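Local coordinates for protein enoyl-CoA hydratase, EchA3 (Mycobacterium marinum M, PDB 3R6H) that probably acts as a lyase of lipid metabolism, as a member of the crotonase-like enoyl-CoA hydratase/isomerase family, at residues Y9-A14 against D44-G49; V17-D22 against G55-F60; A101-A106 against E184-R189; G117-A122 against I177-L182. All coordinates share one frame; numbering follows the deposited sequence.

Contact 1: residues Y9-A14 against D44-G49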
loop_
_atom_site.group_PDB
_atom_site.type_symbol
_atom_site.label_atom_id
_atom_site.label_comp_id
_atom_site.label_asym_id
_atom_site.label_seq_id
_atom_site.Cartn_x
_atom_site.Cartn_y
_atom_site.Cartn_z
ATOM N N TYR A 9 7.115 -28.561 19.576
ATOM C CA TYR A 9 8.103 -28.336 18.542
ATOM C C TYR A 9 8.511 -29.655 17.894
ATOM O O TYR A 9 8.823 -30.634 18.591
ATOM C CB TYR A 9 9.355 -27.659 19.107
ATOM C CG TYR A 9 10.518 -27.643 18.124
ATOM C CD1 TYR A 9 10.533 -26.774 17.038
ATOM C CD2 TYR A 9 11.607 -28.480 18.280
ATOM C CE1 TYR A 9 11.596 -26.755 16.132
ATOM C CE2 TYR A 9 12.663 -28.468 17.379
ATOM C CZ TYR A 9 12.659 -27.602 16.307
ATOM O OH TYR A 9 13.717 -27.595 15.418
ATOM N N THR A 10 8.492 -29.680 16.567
ATOM C CA THR A 10 8.995 -30.818 15.801
ATOM C C THR A 10 9.943 -30.348 14.688
ATOM O O THR A 10 9.790 -29.265 14.126
ATOM C CB THR A 10 7.849 -31.709 15.248
ATOM O OG1 THR A 10 6.886 -30.936 14.520
ATOM C CG2 THR A 10 7.119 -32.412 16.388
ATOM N N HIS A 11 10.956 -31.164 14.427
ATOM C CA HIS A 11 12.044 -30.863 13.511
ATOM C C HIS A 11 11.893 -31.905 12.416
ATOM O O HIS A 11 12.021 -33.110 12.669
ATOM C CB HIS A 11 13.396 -31.009 14.260
ATOM C CG HIS A 11 14.608 -30.785 13.403
ATOM N ND1 HIS A 11 15.834 -31.350 13.684
ATOM C CD2 HIS A 11 14.780 -30.058 12.269
ATOM C CE1 HIS A 11 16.709 -30.973 12.765
ATOM N NE2 HIS A 11 16.094 -30.192 11.893
ATOM N N ASP A 12 11.604 -31.452 11.211
ATOM C CA ASP A 12 11.184 -32.331 10.131
ATOM C C ASP A 12 12.030 -32.034 8.916
ATOM O O ASP A 12 11.682 -31.157 8.078
ATOM C CB ASP A 12 9.694 -32.124 9.828
ATOM N N ASP A 13 13.165 -32.736 8.841
ATOM C CA ASP A 13 14.107 -32.574 7.749
ATOM C C ASP A 13 14.555 -31.090 7.641
ATOM O O ASP A 13 15.263 -30.580 8.515
ATOM C CB ASP A 13 13.480 -33.083 6.431
ATOM C CG ASP A 13 13.135 -34.580 6.461
ATOM O OD1 ASP A 13 13.886 -35.367 7.071
ATOM O OD2 ASP A 13 12.105 -34.969 5.853
ATOM N N ALA A 14 14.110 -30.406 6.597
ATOM C CA ALA A 14 14.475 -29.016 6.313
ATOM C C ALA A 14 13.730 -27.954 7.139
ATOM O O ALA A 14 14.068 -26.778 7.048
ATOM C CB ALA A 14 14.241 -28.737 4.847
ATOM N N ASP A 44 16.398 -22.707 16.494
ATOM C CA ASP A 44 17.691 -22.052 16.312
ATOM C C ASP A 44 18.813 -23.093 16.502
ATOM O O ASP A 44 19.730 -23.189 15.689
ATOM C CB ASP A 44 17.885 -20.910 17.317
ATOM C CG ASP A 44 17.017 -19.690 17.038
ATOM O OD1 ASP A 44 16.386 -19.616 15.964
ATOM O OD2 ASP A 44 16.988 -18.803 17.919
ATOM N N ARG A 45 18.688 -23.880 17.564
ATOM C CA ARG A 45 19.639 -24.961 17.850
ATOM C C ARG A 45 19.766 -25.959 16.710
ATOM O O ARG A 45 20.879 -26.378 16.375
ATOM C CB ARG A 45 19.226 -25.697 19.118
ATOM C CG ARG A 45 19.491 -24.921 20.384
ATOM C CD ARG A 45 19.577 -25.839 21.592
ATOM N NE ARG A 45 18.284 -26.436 21.943
ATOM C CZ ARG A 45 17.340 -25.840 22.679
ATOM N NH1 ARG A 45 17.519 -24.620 23.163
ATOM N NH2 ARG A 45 16.211 -26.481 22.941
ATOM N N ASP A 46 18.627 -26.315 16.102
ATOM C CA ASP A 46 18.585 -27.215 14.944
ATOM C C ASP A 46 18.971 -26.555 13.616
ATOM O O ASP A 46 19.130 -27.247 12.616
ATOM C CB ASP A 46 17.199 -27.876 14.826
ATOM C CG ASP A 46 16.925 -28.860 15.943
ATOM O OD1 ASP A 46 17.919 -29.402 16.493
ATOM O OD2 ASP A 46 15.742 -29.090 16.290
ATOM N N ASN A 47 19.120 -25.231 13.611
ATOM C CA ASN A 47 19.468 -24.475 12.411
ATOM C C ASN A 47 18.508 -24.843 11.277
ATOM O O ASN A 47 18.929 -25.154 10.165
ATOM C CB ASN A 47 20.924 -24.697 11.986
ATOM C CG ASN A 47 21.392 -23.696 10.931
ATOM O OD1 ASN A 47 20.938 -22.550 10.899
ATOM N ND2 ASN A 47 22.306 -24.136 10.062
ATOM N N VAL A 48 17.214 -24.829 11.581
ATOM C CA VAL A 48 16.211 -25.206 10.577
ATOM C C VAL A 48 16.274 -24.299 9.335
ATOM O O VAL A 48 16.659 -23.133 9.427
ATOM C CB VAL A 48 14.781 -25.184 11.150
ATOM C CG1 VAL A 48 14.647 -26.171 12.288
ATOM C CG2 VAL A 48 14.364 -23.770 11.589
ATOM N N GLY A 49 15.907 -24.855 8.183
ATOM C CA GLY A 49 15.882 -24.112 6.918
ATOM C C GLY A 49 14.717 -23.121 6.821
ATOM O O GLY A 49 14.823 -22.140 6.116
#

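Contact 2: residues V17-D22 against G55-F60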
loop_
_atom_site.group_PDB
_atom_site.type_symbol
_atom_site.label_atom_id
_atom_site.label_comp_id
_atom_site.label_asym_id
_atom_site.label_seq_id
_atom_site.Cartn_x
_atom_site.Cartn_y
_atom_site.Cartn_z
ATOM N N VAL A 17 8.620 -27.064 13.061
ATOM C CA VAL A 17 7.190 -26.795 13.167
ATOM C C VAL A 17 6.857 -26.553 14.622
ATOM O O VAL A 17 7.141 -27.407 15.482
ATOM C CB VAL A 17 6.331 -27.968 12.632
ATOM C CG1 VAL A 17 4.819 -27.702 12.827
ATOM C CG2 VAL A 17 6.650 -28.242 11.201
ATOM N N ILE A 18 6.260 -25.392 14.903
ATOM C CA ILE A 18 5.876 -25.000 16.254
ATOM C C ILE A 18 4.348 -24.912 16.299
ATOM O O ILE A 18 3.742 -24.107 15.581
ATOM C CB ILE A 18 6.516 -23.664 16.659
ATOM C CG1 ILE A 18 8.030 -23.838 16.754
ATOM C CG2 ILE A 18 5.856 -23.070 17.943
ATOM C CD1 ILE A 18 8.748 -22.548 17.041
ATOM N N ARG A 19 3.715 -25.740 17.130
ATOM C CA ARG A 19 2.245 -25.781 17.196
ATOM C C ARG A 19 1.766 -25.317 18.585
ATOM O O ARG A 19 2.122 -25.903 19.598
ATOM C CB ARG A 19 1.715 -27.195 16.875
ATOM C CG ARG A 19 1.976 -27.663 15.437
ATOM C CD ARG A 19 1.546 -29.140 15.167
ATOM N NE ARG A 19 0.087 -29.301 15.065
ATOM C CZ ARG A 19 -0.531 -30.449 14.756
ATOM N NH1 ARG A 19 0.179 -31.548 14.495
ATOM N NH2 ARG A 19 -1.859 -30.499 14.690
ATOM N N MET A 20 0.971 -24.251 18.616
ATOM C CA MET A 20 0.339 -23.765 19.837
ATOM C C MET A 20 -0.963 -24.496 20.148
ATOM O O MET A 20 -1.872 -24.561 19.320
ATOM C CB MET A 20 0.004 -22.273 19.736
ATOM C CG MET A 20 1.177 -21.384 19.478
ATOM S SD MET A 20 0.701 -19.635 19.494
ATOM C CE MET A 20 -0.050 -19.510 17.859
ATOM N N ASP A 21 -1.061 -25.036 21.364
ATOM C CA ASP A 21 -2.345 -25.582 21.823
ATOM C C ASP A 21 -2.400 -25.636 23.346
ATOM O O ASP A 21 -1.892 -26.583 23.948
ATOM C CB ASP A 21 -2.612 -26.969 21.250
ATOM C CG ASP A 21 -3.986 -27.511 21.636
ATOM O OD1 ASP A 21 -4.833 -26.742 22.117
ATOM O OD2 ASP A 21 -4.225 -28.731 21.482
ATOM N N ASP A 22 -3.049 -24.641 23.940
ATOM C CA ASP A 22 -3.229 -24.595 25.382
ATOM C C ASP A 22 -4.568 -25.205 25.818
ATOM O O ASP A 22 -4.979 -25.028 26.966
ATOM C CB ASP A 22 -3.074 -23.154 25.922
ATOM C CG ASP A 22 -4.234 -22.226 25.543
ATOM O OD1 ASP A 22 -5.047 -22.565 24.654
ATOM O OD2 ASP A 22 -4.324 -21.110 26.138
ATOM N N GLY A 55 -1.462 -22.676 15.002
ATOM C CA GLY A 55 -2.357 -22.657 16.138
ATOM C C GLY A 55 -2.890 -24.055 16.398
ATOM O O GLY A 55 -2.238 -25.051 16.054
ATOM N N ASN A 56 -4.089 -24.111 16.969
ATOM C CA ASN A 56 -4.757 -25.383 17.212
ATOM C C ASN A 56 -5.941 -25.531 16.255
ATOM O O ASN A 56 -6.067 -24.792 15.269
ATOM C CB ASN A 56 -5.115 -25.562 18.719
ATOM C CG ASN A 56 -6.147 -24.575 19.237
ATOM O OD1 ASN A 56 -6.936 -23.990 18.476
ATOM N ND2 ASN A 56 -6.176 -24.407 20.571
ATOM N N HIS A 57 -6.815 -26.495 16.504
ATOM C CA HIS A 57 -7.912 -26.721 15.566
ATOM C C HIS A 57 -9.026 -25.701 15.589
ATOM O O HIS A 57 -9.827 -25.657 14.654
ATOM C CB HIS A 57 -8.461 -28.158 15.709
ATOM C CG HIS A 57 -7.686 -29.130 14.899
ATOM N ND1 HIS A 57 -6.438 -29.575 15.280
ATOM C CD2 HIS A 57 -7.928 -29.676 13.684
ATOM C CE1 HIS A 57 -5.960 -30.383 14.349
ATOM N NE2 HIS A 57 -6.847 -30.463 13.373
ATOM N N ARG A 58 -9.100 -24.886 16.627
ATOM C CA ARG A 58 -10.173 -23.928 16.740
ATOM C C ARG A 58 -9.762 -22.485 16.512
ATOM O O ARG A 58 -10.612 -21.666 16.147
ATOM C CB ARG A 58 -10.852 -24.078 18.084
ATOM C CG ARG A 58 -11.650 -25.401 18.116
ATOM C CD ARG A 58 -12.137 -25.736 19.513
ATOM N NE ARG A 58 -11.010 -25.962 20.417
ATOM C CZ ARG A 58 -10.487 -25.056 21.243
ATOM N NH1 ARG A 58 -10.967 -23.803 21.288
ATOM N NH2 ARG A 58 -9.451 -25.406 22.002
ATOM N N VAL A 59 -8.485 -22.173 16.754
ATOM C CA VAL A 59 -7.990 -20.788 16.623
ATOM C C VAL A 59 -6.532 -20.764 16.213
ATOM O O VAL A 59 -5.797 -21.700 16.463
ATOM C CB VAL A 59 -8.048 -19.970 17.971
ATOM C CG1 VAL A 59 -9.484 -19.912 18.570
ATOM C CG2 VAL A 59 -7.039 -20.519 19.020
ATOM N N PHE A 60 -6.081 -19.654 15.628
ATOM C CA PHE A 60 -4.665 -19.365 15.639
ATOM C C PHE A 60 -4.291 -18.870 17.052
ATOM O O PHE A 60 -3.596 -19.561 17.809
ATOM C CB PHE A 60 -4.266 -18.351 14.571
ATOM C CG PHE A 60 -2.794 -18.081 14.554
ATOM C CD1 PHE A 60 -1.899 -19.108 14.230
ATOM C CD2 PHE A 60 -2.289 -16.824 14.856
ATOM C CE1 PHE A 60 -0.504 -18.881 14.234
ATOM C CE2 PHE A 60 -0.918 -16.592 14.871
ATOM C CZ PHE A 60 -0.016 -17.612 14.559
HETATM O O HOH W 1 -1.786 -27.027 14.044
HETATM O O HOH W 2 -7.381 -27.426 21.948
#

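Contact 3: residues A101-A106 against E184-R189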
loop_
_atom_site.group_PDB
_atom_site.type_symbol
_atom_site.label_atom_id
_atom_site.label_comp_id
_atom_site.label_asym_id
_atom_site.label_seq_id
_atom_site.Cartn_x
_atom_site.Cartn_y
_atom_site.Cartn_z
ATOM N N ALA A 101 0.835 -20.961 9.814
ATOM C CA ALA A 101 -0.340 -21.759 9.577
ATOM C C ALA A 101 -1.442 -21.202 10.466
ATOM O O ALA A 101 -1.547 -21.513 11.660
ATOM C CB ALA A 101 -0.065 -23.231 9.886
ATOM N N CYS A 102 -2.242 -20.334 9.865
ATOM C CA CYS A 102 -3.337 -19.687 10.558
ATOM C C CYS A 102 -4.526 -20.654 10.586
ATOM O O CYS A 102 -5.351 -20.668 9.693
ATOM C CB CYS A 102 -3.660 -18.371 9.863
ATOM S SG CYS A 102 -4.728 -17.309 10.861
ATOM N N THR A 103 -4.561 -21.487 11.635
ATOM C CA THR A 103 -5.457 -22.643 11.694
ATOM C C THR A 103 -6.843 -22.334 12.250
ATOM O O THR A 103 -7.690 -23.240 12.407
ATOM C CB THR A 103 -4.796 -23.777 12.512
ATOM O OG1 THR A 103 -4.292 -23.237 13.745
ATOM C CG2 THR A 103 -3.653 -24.394 11.707
ATOM N N GLY A 104 -7.088 -21.059 12.540
ATOM C CA GLY A 104 -8.394 -20.578 12.951
ATOM C C GLY A 104 -8.297 -19.083 13.102
ATOM O O GLY A 104 -7.368 -18.492 12.551
ATOM N N HIS A 105 -9.212 -18.470 13.846
ATOM C CA HIS A 105 -9.182 -16.996 13.923
ATOM C C HIS A 105 -7.960 -16.398 14.590
ATOM O O HIS A 105 -7.324 -17.031 15.411
ATOM C CB HIS A 105 -10.502 -16.409 14.407
ATOM C CG HIS A 105 -10.732 -16.417 15.876
ATOM N ND1 HIS A 105 -11.902 -15.914 16.416
ATOM C CD2 HIS A 105 -9.968 -16.800 16.924
ATOM C CE1 HIS A 105 -11.853 -16.013 17.732
ATOM N NE2 HIS A 105 -10.702 -16.569 18.064
ATOM N N ALA A 106 -7.613 -15.172 14.193
ATOM C CA ALA A 106 -6.437 -14.478 14.723
ATOM C C ALA A 106 -6.892 -13.111 15.156
ATOM O O ALA A 106 -7.216 -12.281 14.319
ATOM C CB ALA A 106 -5.320 -14.359 13.655
ATOM N N GLU A 184 -8.593 -28.113 5.982
ATOM C CA GLU A 184 -7.897 -29.356 6.243
ATOM C C GLU A 184 -6.450 -29.401 5.733
ATOM O O GLU A 184 -5.703 -30.328 6.086
ATOM C CB GLU A 184 -8.721 -30.558 5.728
ATOM C CG GLU A 184 -8.809 -30.734 4.199
ATOM C CD GLU A 184 -9.844 -29.855 3.486
ATOM O OE1 GLU A 184 -10.452 -28.928 4.099
ATOM O OE2 GLU A 184 -10.051 -30.117 2.284
ATOM N N VAL A 185 -6.030 -28.419 4.922
ATOM C CA VAL A 185 -4.666 -28.375 4.431
ATOM C C VAL A 185 -3.918 -27.092 4.780
ATOM O O VAL A 185 -2.835 -26.899 4.274
ATOM C CB VAL A 185 -4.542 -28.608 2.919
ATOM C CG1 VAL A 185 -4.978 -30.078 2.533
ATOM C CG2 VAL A 185 -5.337 -27.600 2.114
ATOM N N VAL A 186 -4.438 -26.276 5.689
ATOM C CA VAL A 186 -3.695 -25.065 6.086
ATOM C C VAL A 186 -2.300 -25.433 6.640
ATOM O O VAL A 186 -1.270 -24.843 6.224
ATOM C CB VAL A 186 -4.472 -24.239 7.117
ATOM C CG1 VAL A 186 -3.514 -23.205 7.800
ATOM C CG2 VAL A 186 -5.724 -23.583 6.456
ATOM N N LEU A 187 -2.261 -26.396 7.561
ATOM C CA LEU A 187 -0.997 -26.816 8.195
ATOM C C LEU A 187 -0.090 -27.542 7.185
ATOM O O LEU A 187 1.077 -27.189 7.022
ATOM C CB LEU A 187 -1.261 -27.704 9.421
ATOM C CG LEU A 187 -0.006 -28.177 10.166
ATOM C CD1 LEU A 187 0.807 -26.988 10.648
ATOM C CD2 LEU A 187 -0.344 -29.135 11.332
ATOM N N SER A 188 -0.637 -28.524 6.459
ATOM C CA SER A 188 0.164 -29.223 5.465
ATOM C C SER A 188 0.675 -28.271 4.379
ATOM O O SER A 188 1.844 -28.388 3.973
ATOM C CB SER A 188 -0.566 -30.450 4.884
ATOM O OG SER A 188 -1.751 -30.111 4.229
ATOM N N ARG A 189 -0.154 -27.309 3.950
ATOM C CA ARG A 189 0.288 -26.352 2.936
ATOM C C ARG A 189 1.370 -25.407 3.514
ATOM O O ARG A 189 2.361 -25.117 2.837
ATOM C CB ARG A 189 -0.867 -25.571 2.328
ATOM C CG ARG A 189 -0.439 -24.464 1.400
ATOM C CD ARG A 189 0.231 -24.935 0.120
ATOM N NE ARG A 189 0.809 -23.749 -0.474
ATOM C CZ ARG A 189 2.030 -23.604 -0.963
ATOM N NH1 ARG A 189 2.855 -24.638 -1.134
ATOM N NH2 ARG A 189 2.384 -22.391 -1.401
#

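Contact 4: residues G117-A122 against I177-L182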
loop_
_atom_site.group_PDB
_atom_site.type_symbol
_atom_site.label_atom_id
_atom_site.label_comp_id
_atom_site.label_asym_id
_atom_site.label_seq_id
_atom_site.Cartn_x
_atom_site.Cartn_y
_atom_site.Cartn_z
ATOM N N GLY A 117 5.154 -13.206 10.261
ATOM C CA GLY A 117 5.844 -14.188 9.417
ATOM C C GLY A 117 5.960 -13.762 7.968
ATOM O O GLY A 117 5.274 -12.822 7.500
ATOM N N ASP A 118 6.750 -14.512 7.201
ATOM C CA ASP A 118 6.995 -14.165 5.792
ATOM C C ASP A 118 5.852 -14.547 4.846
ATOM O O ASP A 118 5.625 -13.858 3.838
ATOM C CB ASP A 118 8.287 -14.817 5.317
ATOM C CG ASP A 118 9.497 -14.302 6.075
ATOM O OD1 ASP A 118 9.918 -13.163 5.816
ATOM O OD2 ASP A 118 9.974 -15.015 6.999
ATOM N N HIS A 119 5.188 -15.654 5.165
ATOM C CA HIS A 119 4.120 -16.193 4.331
ATOM C C HIS A 119 3.042 -16.682 5.293
ATOM O O HIS A 119 3.331 -17.419 6.261
ATOM C CB HIS A 119 4.604 -17.347 3.440
ATOM C CG HIS A 119 3.566 -17.840 2.480
ATOM N ND1 HIS A 119 3.109 -17.070 1.438
ATOM C CD2 HIS A 119 2.898 -19.020 2.396
ATOM C CE1 HIS A 119 2.206 -17.750 0.747
ATOM N NE2 HIS A 119 2.039 -18.929 1.321
ATOM N N ARG A 120 1.811 -16.260 5.021
ATOM C CA ARG A 120 0.683 -16.493 5.914
ATOM C C ARG A 120 -0.451 -17.217 5.205
ATOM O O ARG A 120 -1.016 -16.693 4.252
ATOM C CB ARG A 120 0.210 -15.155 6.446
ATOM C CG ARG A 120 1.218 -14.385 7.213
ATOM C CD ARG A 120 0.867 -12.926 7.277
ATOM N NE ARG A 120 0.867 -12.316 5.957
ATOM C CZ ARG A 120 0.522 -11.052 5.730
ATOM N NH1 ARG A 120 0.107 -10.280 6.746
ATOM N NH2 ARG A 120 0.553 -10.561 4.506
ATOM N N VAL A 121 -0.766 -18.430 5.671
ATOM C CA VAL A 121 -1.773 -19.317 5.074
ATOM C C VAL A 121 -2.982 -19.411 6.026
ATOM O O VAL A 121 -2.821 -19.709 7.223
ATOM C CB VAL A 121 -1.212 -20.729 4.842
ATOM C CG1 VAL A 121 -2.248 -21.601 4.157
ATOM C CG2 VAL A 121 0.093 -20.693 4.000
ATOM N N ALA A 122 -4.174 -19.196 5.485
ATOM C CA ALA A 122 -5.437 -19.310 6.221
ATOM C C ALA A 122 -6.526 -19.909 5.368
ATOM O O ALA A 122 -6.423 -19.981 4.145
ATOM C CB ALA A 122 -5.910 -17.925 6.758
ATOM N N ILE A 177 -3.286 -11.845 5.171
ATOM C CA ILE A 177 -2.758 -13.151 4.828
ATOM C C ILE A 177 -2.213 -13.117 3.395
ATOM O O ILE A 177 -2.512 -12.171 2.610
ATOM C CB ILE A 177 -3.856 -14.233 4.943
ATOM C CG1 ILE A 177 -4.997 -14.017 3.931
ATOM C CG2 ILE A 177 -4.357 -14.354 6.432
ATOM C CD1 ILE A 177 -6.115 -15.149 3.934
ATOM N N ASP A 178 -1.459 -14.151 3.016
ATOM C CA ASP A 178 -0.861 -14.234 1.675
ATOM C C ASP A 178 -1.431 -15.380 0.804
ATOM O O ASP A 178 -1.298 -15.361 -0.436
ATOM C CB ASP A 178 0.646 -14.399 1.761
ATOM C CG ASP A 178 1.292 -13.378 2.652
ATOM O OD1 ASP A 178 1.323 -12.188 2.234
ATOM O OD2 ASP A 178 1.750 -13.775 3.746
ATOM N N GLU A 179 -2.113 -16.341 1.440
ATOM C CA GLU A 179 -2.603 -17.501 0.728
ATOM C C GLU A 179 -3.800 -18.061 1.413
ATOM O O GLU A 179 -3.819 -18.173 2.650
ATOM C CB GLU A 179 -1.519 -18.580 0.671
ATOM C CG GLU A 179 -1.966 -19.835 -0.012
ATOM C CD GLU A 179 -0.839 -20.799 -0.389
ATOM O OE1 GLU A 179 0.341 -20.579 -0.057
ATOM O OE2 GLU A 179 -1.169 -21.836 -1.036
ATOM N N ILE A 180 -4.800 -18.433 0.614
ATOM C CA ILE A 180 -5.981 -19.099 1.112
ATOM C C ILE A 180 -5.911 -20.562 0.732
ATOM O O ILE A 180 -5.693 -20.894 -0.434
ATOM C CB ILE A 180 -7.295 -18.520 0.522
ATOM C CG1 ILE A 180 -7.440 -17.025 0.866
ATOM C CG2 ILE A 180 -8.501 -19.342 1.012
ATOM C CD1 ILE A 180 -8.566 -16.318 0.110
ATOM N N SER A 181 -6.097 -21.427 1.728
ATOM C CA SER A 181 -6.123 -22.876 1.528
ATOM C C SER A 181 -7.392 -23.448 2.117
ATOM O O SER A 181 -8.043 -22.840 2.951
ATOM C CB SER A 181 -4.926 -23.542 2.258
ATOM O OG SER A 181 -3.728 -23.150 1.609
ATOM N N LEU A 182 -7.744 -24.660 1.697
ATOM C CA LEU A 182 -8.849 -25.350 2.390
ATOM C C LEU A 182 -8.422 -25.647 3.848
ATOM O O LEU A 182 -7.228 -25.835 4.116
ATOM C CB LEU A 182 -9.225 -26.632 1.659
ATOM C CG LEU A 182 -9.734 -26.432 0.234
ATOM C CD1 LEU A 182 -9.844 -27.815 -0.479
ATOM C CD2 LEU A 182 -11.092 -25.716 0.313
#

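Contact 1: residues Y9-A14 against D44-G49
Asp46, in the last turn of helix 30-46, turns its carboxylate toward two side chains from strand 7-12, Tyr9 and His11, and serves each by a different mechanism. Tyr9 OH donates to Asp46 OD2 at 2.7 Å, on the anti lone pair of that oxygen. The two side chains meet tip to tip, and OD2 lies at the ring edge, near its plane. His11 instead stacks. Its ring lies 13° from the carboxylate plane, and Asp46 CB stands 3.8 Å from the ring centroid, a CH-pi contact over one face. His11 ND1 comes to 3.5 Å from Asp46 OD2, but the angle is too poor for a hydrogen bond. With CG anti to the backbone N (chi1 177°), the imidazole is carried out from the strand to the carboxylate.

These residues belong to an edge strand, within this chain, of the mixed sheet of the crotonase fold. It is antiparallel to strand 15-20, and Tyr9 also rests on Ala42 and Ala43 of the helix. The helix ends in a Schellman motif, with Asn47 at positive phi, and the chain then turns toward strand 50-54. Val48, the buried member of the group, sends CG1 to 3.6 Å from Tyr9 OH and 3.9 Å from His11 CD2.

Ala14 contributes through its backbone: in the turn between strands 7-12 and 15-20, its O accepts a weak bond from Gly49 N at 2.9 Å with an N-H...O angle of 129°. Its CA lies 5.1 Å from Gly49 CA.

Contact 2: residues V17-D22 against G55-F60
Asn56 and Asp21 meet with their flat groups perpendicular: amide and carboxylate planes are 90° apart, and Asn56 ND2 approaches Asp21 OD1 from above the carboxylate plane, 48° out of it, at 3.1 Å. The same oxygen also accepts from Gly23 N and from a water, which bridges to Arg58 NH2.

The other end of the carboxamide organises its own loop. Asn56 OD1 takes Arg58 N at 3.0 Å, an Asx turn, and Val59 N at 2.9 Å, almost in line with the carbonyl bond. Across the segments, Met20 O lies 3.3 Å from Asn56 N but at an angle too poor for a bond. Strand 15-20 pairs with strand 50-54 as far as Ala54; a water then bridges the Arg19 side chain, accepting from NE, to Gly55 O.

On the apolar side, Met20, bent at chi3 (-78°), places CE over one face of the Phe60 ring, 3.9 Å from its centroid, as a CH-pi contact. In crotonases the chain just after this loop usually supplies a backbone N-H of the oxyanion hole.

Asn56 is buried, and its polar atoms are accounted for: OD1 by two backbone N-H groups, ND2 by Asp21 and by Lys24 O. Such grips on both ends imply that the amide is fixed in rotation and holds the loop's shape, while the solvent-side carboxylate is shared between protein and water.

Contact 3: residues A101-A106 against E184-R189
Ala101 and Val186 meet in a buried packing contact of the crotonase fold, made without hydrogen bonds, in which the first turn of helix 186-198 lies against the end of parallel strand 98-102 of the large sheet. The segments bury 180 Å² between them, which fits a contact made by a few methyl groups. Ala101 and Leu187 are the nearest backbone positions, with CA atoms 5.3 Å apart, and the small side chain of Ala101 is consistent with this close approach.

Val186 takes the largest share. CG1, anti to the backbone N (chi1 164°), projects onto the chain where the strand gives way to a turn, and it meets Ala101 CA at 3.9 Å and Thr103 CG2 at 4.1 Å. Leu187 flanks it, setting CD1 3.9 Å from Ala101 CB; its side chain also touches Ala54 of the adjacent strand.

Val185 is the N-cap, and its O accepts from Arg189 N at 2.7 Å, closing the first helical turn behind the two contacting residues. On the other segment, Cys102 centres an inverse gamma turn, after which the chain passes through Gly104 into strand 105-107 of the second, three-stranded sheet. Thr103 divides its side chain: OG1 is hydrogen-bonded to Asn56 O, leaving CG2 to meet the helix.

The closest approach of all is made to a polar atom, Val186 CG1 standing 3.7 Å from Cys102 O.

Contact 4: residues G117-A122 against I177-L182
Arg120 grips Asp178 side-on with two nitrogens: NE to OD2 at 2.8 Å and NH2 to OD1 at 2.9 Å, both bonds nearly straight. Both oxygens lie almost in the guanidinium plane, yet the bonds arrive from above the carboxylate, whose plane is turned 44° from it. Arg120 N adds a third bond, on the anti lone pair of OD2, so backbone and side chain of one residue hold a single carboxylate. In return Asp178 N donates to Arg120 O at 2.9 Å, and Glu179 N shares that acceptor weakly.

His119 NE2 donates to Glu179 OE1 at 2.7 Å, nearly in the ring plane and on the anti lone pair. With CG anti to the backbone N (chi1 178°) and an extended chain, Glu179 lies beside Val121, both projecting from the same face, and brings OE1 to the edge of the imidazole. Parallel pairing follows: Ala122 N to Glu179 O at 3.0 Å and Ser181 N to Ala122 O at 2.8 Å.

A second shell fixes these groups. Arg189 pairs with Glu179 OE2, and Gly175 O takes Arg120 NH1. A second subunit supplies Ser154 to Arg120 NH2 and Gln158 to His119 ND1, so the contact borders the subunit interface.

Strand 179-180 is the outermost strand of the large sheet in this chain, and 119-122 separates it from 98-102. Helix 186-198 packs on the face bearing His119, Val121 and Glu179; on the other, Ile177 touches Ala122 as well as helices 109-114 and 168-174.

How the contacts relate
All four contacts reach the same large sheet but sample it from edge to edge. Contact 1 is a surface contact on one outermost strand, contact 4 a buried one on the other, and both use carboxylates: contact 1 has a single tyrosine bond and a stacked histidine, contact 4 a two-pronged salt bridge within strand pairing. Contact 2 is partly buried and mixes an amide and waters with a methionine-phenylalanine CH-pi contact, whereas contact 3 is apolar. Contacts 1 and 2 share the 7-12/15-20 hairpin, joined by Thr10 and Val17. Contacts 2 and 3 meet where Asn56 O binds Thr103 OG1, and contacts 3 and 4 are linked by Arg189 and Glu179.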